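PDB 3B5O: CADD-like protein of unknown function from Nostoc punctiforme, which is of unknown function but is a CADD-like, all-helical protein of the haem-oxygenase-like clan and possibly an oxidoreductase. Local coordinates for residues A39-F51 against W221-E233. Sequence-based numbering, arbitrary orientation.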
# COMPACT_ATOMS: atom_id res chain seq x y z
N ALA A 39 -5.29 -21.70 4.43
CA ALA A 39 -4.42 -21.68 3.22
C ALA A 39 -4.79 -20.52 2.31
O ALA A 39 -3.92 -19.90 1.68
CB ALA A 39 -4.52 -23.00 2.45
N GLN A 40 -6.08 -20.25 2.18
CA GLN A 40 -6.54 -19.19 1.29
C GLN A 40 -6.16 -17.80 1.77
O GLN A 40 -5.75 -16.95 0.97
CB GLN A 40 -8.05 -19.32 1.04
CG GLN A 40 -8.39 -20.52 0.20
CD GLN A 40 -9.87 -20.87 0.18
OE1 GLN A 40 -10.57 -20.65 1.17
NE2 GLN A 40 -10.34 -21.40 -0.94
N ILE A 41 -6.27 -17.55 3.07
CA ILE A 41 -5.88 -16.25 3.63
C ILE A 41 -4.35 -16.13 3.69
O ILE A 41 -3.79 -15.05 3.49
CB ILE A 41 -6.57 -15.97 4.98
CG1 ILE A 41 -8.10 -16.02 4.80
CG2 ILE A 41 -6.16 -14.62 5.57
CD1 ILE A 41 -8.66 -15.15 3.66
N ALA A 42 -3.65 -17.24 3.90
CA ALA A 42 -2.19 -17.23 3.81
C ALA A 42 -1.75 -16.83 2.40
O ALA A 42 -0.78 -16.07 2.25
CB ALA A 42 -1.61 -18.60 4.19
N TYR A 43 -2.45 -17.32 1.38
CA TYR A 43 -2.19 -16.94 -0.01
C TYR A 43 -2.35 -15.45 -0.20
O TYR A 43 -1.52 -14.80 -0.85
CB TYR A 43 -3.11 -17.69 -0.97
CG TYR A 43 -3.12 -17.18 -2.37
CD1 TYR A 43 -2.17 -17.60 -3.29
CD2 TYR A 43 -4.03 -16.22 -2.78
CE1 TYR A 43 -2.15 -17.10 -4.59
CE2 TYR A 43 -4.03 -15.73 -4.07
CZ TYR A 43 -3.09 -16.17 -4.98
OH TYR A 43 -3.05 -15.69 -6.28
N VAL A 44 -3.43 -14.88 0.34
CA VAL A 44 -3.61 -13.45 0.26
C VAL A 44 -2.41 -12.70 0.87
O VAL A 44 -1.92 -11.73 0.30
CB VAL A 44 -4.94 -13.00 0.95
CG1 VAL A 44 -4.99 -11.47 1.12
CG2 VAL A 44 -6.15 -13.56 0.20
N MSE A 45 -1.94 -13.14 2.04
CA MSE A 45 -0.84 -12.49 2.71
C MSE A 45 0.48 -12.63 1.96
O MSE A 45 1.28 -11.69 1.93
CB MSE A 45 -0.68 -13.00 4.15
CG MSE A 45 -1.76 -12.45 5.12
SE MSE A 45 -1.94 -10.51 5.06
CE MSE A 45 -0.11 -10.18 5.39
N GLN A 46 0.69 -13.76 1.32
CA GLN A 46 1.87 -13.94 0.48
C GLN A 46 1.86 -12.94 -0.67
O GLN A 46 2.86 -12.28 -0.95
CB GLN A 46 1.91 -15.33 -0.11
CG GLN A 46 2.19 -16.44 0.88
CD GLN A 46 2.05 -17.81 0.25
OE1 GLN A 46 1.20 -18.04 -0.61
NE2 GLN A 46 2.92 -18.74 0.67
N GLN A 47 0.73 -12.84 -1.35
CA GLN A 47 0.61 -11.86 -2.44
C GLN A 47 0.70 -10.43 -1.95
O GLN A 47 1.37 -9.59 -2.57
CB GLN A 47 -0.67 -12.08 -3.23
CG GLN A 47 -0.63 -13.36 -4.01
CD GLN A 47 0.46 -13.36 -5.09
OE1 GLN A 47 0.60 -12.40 -5.84
NE2 GLN A 47 1.24 -14.46 -5.16
N TYR A 48 0.01 -10.14 -0.86
CA TYR A 48 0.05 -8.80 -0.30
C TYR A 48 1.49 -8.35 -0.06
O TYR A 48 1.85 -7.22 -0.35
CB TYR A 48 -0.75 -8.68 0.99
CG TYR A 48 -0.45 -7.39 1.67
CD1 TYR A 48 -1.01 -6.20 1.22
CD2 TYR A 48 0.52 -7.33 2.66
CE1 TYR A 48 -0.63 -4.99 1.81
CE2 TYR A 48 0.86 -6.16 3.26
CZ TYR A 48 0.31 -5.00 2.82
OH TYR A 48 0.70 -3.82 3.44
N SER A 49 2.30 -9.25 0.48
CA SER A 49 3.65 -8.89 0.87
C SER A 49 4.50 -8.31 -0.26
O SER A 49 5.46 -7.58 -0.02
CB SER A 49 4.35 -10.08 1.51
OG SER A 49 4.74 -11.05 0.57
N ILE A 50 4.17 -8.67 -1.49
CA ILE A 50 4.91 -8.18 -2.64
C ILE A 50 4.76 -6.67 -2.76
O ILE A 50 5.67 -5.98 -3.21
CB ILE A 50 4.44 -8.90 -3.92
CG1 ILE A 50 4.78 -10.38 -3.85
CG2 ILE A 50 5.03 -8.27 -5.21
CD1 ILE A 50 4.14 -11.25 -4.91
N PHE A 51 3.59 -6.16 -2.39
CA PHE A 51 3.32 -4.76 -2.62
C PHE A 51 4.21 -3.81 -1.81
O PHE A 51 4.84 -2.92 -2.39
CB PHE A 51 1.81 -4.53 -2.44
CG PHE A 51 1.31 -3.22 -2.97
CD1 PHE A 51 1.67 -2.75 -4.21
CD2 PHE A 51 0.40 -2.50 -2.23
CE1 PHE A 51 1.16 -1.54 -4.71
CE2 PHE A 51 -0.10 -1.30 -2.72
CZ PHE A 51 0.28 -0.84 -3.95
N TRP A 221 -7.15 -4.74 -7.34
CA TRP A 221 -6.26 -5.82 -6.88
C TRP A 221 -6.84 -6.58 -5.71
O TRP A 221 -6.87 -7.81 -5.73
CB TRP A 221 -4.90 -5.25 -6.55
CG TRP A 221 -3.90 -6.17 -5.96
CD1 TRP A 221 -3.37 -7.28 -6.53
CD2 TRP A 221 -3.22 -5.97 -4.72
NE1 TRP A 221 -2.43 -7.83 -5.69
CE2 TRP A 221 -2.30 -7.03 -4.59
CE3 TRP A 221 -3.30 -5.00 -3.72
CZ2 TRP A 221 -1.43 -7.12 -3.50
CZ3 TRP A 221 -2.46 -5.08 -2.64
CH2 TRP A 221 -1.53 -6.15 -2.53
N TRP A 222 -7.31 -5.87 -4.70
CA TRP A 222 -7.90 -6.56 -3.55
C TRP A 222 -9.08 -7.45 -3.98
O TRP A 222 -9.23 -8.56 -3.50
CB TRP A 222 -8.36 -5.54 -2.49
CG TRP A 222 -7.25 -5.10 -1.59
CD1 TRP A 222 -6.57 -3.92 -1.63
CD2 TRP A 222 -6.66 -5.87 -0.55
NE1 TRP A 222 -5.60 -3.89 -0.65
CE2 TRP A 222 -5.63 -5.09 0.02
CE3 TRP A 222 -6.91 -7.15 -0.04
CZ2 TRP A 222 -4.87 -5.54 1.08
CZ3 TRP A 222 -6.14 -7.59 1.00
CH2 TRP A 222 -5.14 -6.79 1.55
N GLN A 223 -9.91 -6.93 -4.88
CA GLN A 223 -11.05 -7.68 -5.38
C GLN A 223 -10.59 -8.92 -6.14
O GLN A 223 -11.12 -10.03 -5.95
CB GLN A 223 -11.92 -6.78 -6.26
CG GLN A 223 -12.55 -5.65 -5.46
CD GLN A 223 -13.26 -4.62 -6.30
OE1 GLN A 223 -12.88 -4.35 -7.44
NE2 GLN A 223 -14.31 -4.02 -5.72
N GLU A 224 -9.57 -8.76 -6.97
CA GLU A 224 -9.11 -9.87 -7.79
C GLU A 224 -8.39 -10.90 -6.95
O GLU A 224 -8.49 -12.12 -7.21
CB GLU A 224 -8.19 -9.37 -8.91
CG GLU A 224 -8.92 -8.58 -9.94
CD GLU A 224 -8.01 -7.82 -10.90
OE1 GLU A 224 -6.80 -7.80 -10.66
OE2 GLU A 224 -8.54 -7.26 -11.86
N LEU A 225 -7.66 -10.43 -5.95
CA LEU A 225 -6.93 -11.32 -5.05
C LEU A 225 -7.88 -12.14 -4.15
O LEU A 225 -7.57 -13.28 -3.78
CB LEU A 225 -5.96 -10.49 -4.24
CG LEU A 225 -5.04 -11.24 -3.30
CD1 LEU A 225 -4.09 -12.12 -4.08
CD2 LEU A 225 -4.24 -10.25 -2.48
N ALA A 226 -9.01 -11.56 -3.77
CA ALA A 226 -10.04 -12.32 -3.07
C ALA A 226 -10.60 -13.46 -3.94
O ALA A 226 -10.79 -14.58 -3.46
CB ALA A 226 -11.17 -11.39 -2.59
N GLN A 227 -10.85 -13.18 -5.21
CA GLN A 227 -11.31 -14.20 -6.15
C GLN A 227 -10.26 -15.27 -6.40
O GLN A 227 -10.57 -16.47 -6.40
CB GLN A 227 -11.79 -13.56 -7.45
CG GLN A 227 -12.22 -14.56 -8.53
CD GLN A 227 -13.31 -15.51 -8.06
OE1 GLN A 227 -13.32 -16.68 -8.44
NE2 GLN A 227 -14.21 -15.01 -7.21
N GLU A 228 -9.00 -14.88 -6.59
CA GLU A 228 -7.95 -15.87 -6.75
C GLU A 228 -7.90 -16.80 -5.55
O GLU A 228 -7.80 -18.02 -5.70
CB GLU A 228 -6.58 -15.20 -6.93
CG GLU A 228 -6.39 -14.57 -8.25
CD GLU A 228 -5.03 -13.90 -8.42
OE1 GLU A 228 -4.31 -13.67 -7.41
OE2 GLU A 228 -4.72 -13.58 -9.58
N ALA A 229 -7.99 -16.22 -4.35
CA ALA A 229 -7.86 -16.99 -3.12
C ALA A 229 -8.98 -18.01 -3.04
O ALA A 229 -8.73 -19.20 -2.80
CB ALA A 229 -7.85 -16.08 -1.92
N ILE A 230 -10.21 -17.56 -3.24
CA ILE A 230 -11.36 -18.46 -3.04
C ILE A 230 -11.49 -19.52 -4.15
O ILE A 230 -12.05 -20.61 -3.93
CB ILE A 230 -12.66 -17.64 -2.91
CG1 ILE A 230 -13.71 -18.41 -2.08
CG2 ILE A 230 -13.22 -17.24 -4.26
CD1 ILE A 230 -13.31 -18.53 -0.61
N SER A 231 -10.95 -19.21 -5.33
CA SER A 231 -11.05 -20.10 -6.50
C SER A 231 -10.25 -21.40 -6.37
O SER A 231 -10.44 -22.32 -7.16
CB SER A 231 -10.57 -19.38 -7.77
OG SER A 231 -9.16 -19.33 -7.86
N SER A 232 -9.36 -21.48 -5.39
CA SER A 232 -8.55 -22.69 -5.19
C SER A 232 -9.39 -23.95 -4.86
O SER A 232 -8.92 -25.07 -5.00
CB SER A 232 -7.53 -22.46 -4.09
OG SER A 232 -8.18 -22.40 -2.83
N GLU A 233 -10.63 -23.77 -4.41
CA GLU A 233 -11.48 -24.92 -4.08
C GLU A 233 -12.63 -25.09 -5.07
O GLU A 233 -13.52 -25.93 -4.87
CB GLU A 233 -12.02 -24.76 -2.66
CG GLU A 233 -10.97 -24.86 -1.56
CD GLU A 233 -10.26 -26.21 -1.49
OE1 GLU A 233 -10.65 -27.15 -2.20
OE2 GLU A 233 -9.30 -26.32 -0.69
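Tyr43 OH donates a hydrogen bond to Glu228 OE1, 2.6 Å away, coming from above the carboxylate plane, while OE1 sits in the plane of the tyrosine ring at its edge. Glu228 suits this place because its two oxygens can serve several donors; OE1 is also hydrogen-bonded to Ser117 OG and OE2 to Ala119 N, at the start of helix 118-131. With CG anti to the backbone N (chi1 168°), the Tyr43 ring reaches across to the partner helix, and its CD2 touches Ala229 CB at 3.9 Å. A phenylalanine in its place would probably keep much of this apolar packing but leave Glu228 OE1 without one of its donors.

Nearer the end of helix 204-230, the extended Gln40 uses both ends of its amide: NE2 donates to Ser232 OG at 3.0 Å, nearly in the amide plane and with an N-H...O angle of 159°, whereas OE1 accepts from Ser37 N. Small Ala229 lets the backbones close to 5.1 Å between its CA and that of Gln40.

In the middle, Val44 CG2 packs 3.7 Å from Ala229 CB; farther along, Tyr48 CD1 meets Trp221 CH2 and Trp222 CZ2, and Phe51 CB lies 3.7 Å from Trp221 CH2. Polar groups here pair with neighbouring parts of the fold: Thr120 OG1 is hydrogen-bonded to Gln47 OE1 and Trp221 NE1, Ser117 N also reaches Gln47 OE1, Met115 O takes Gln47 NE2, and Tyr48 OH is hydrogen-bonded to Glu152 OE2. Crossing at 141° with axes 8.9 Å apart, the segments form a roughly antiparallel helix pair, typical of the all-helical haem-oxygenase-like fold.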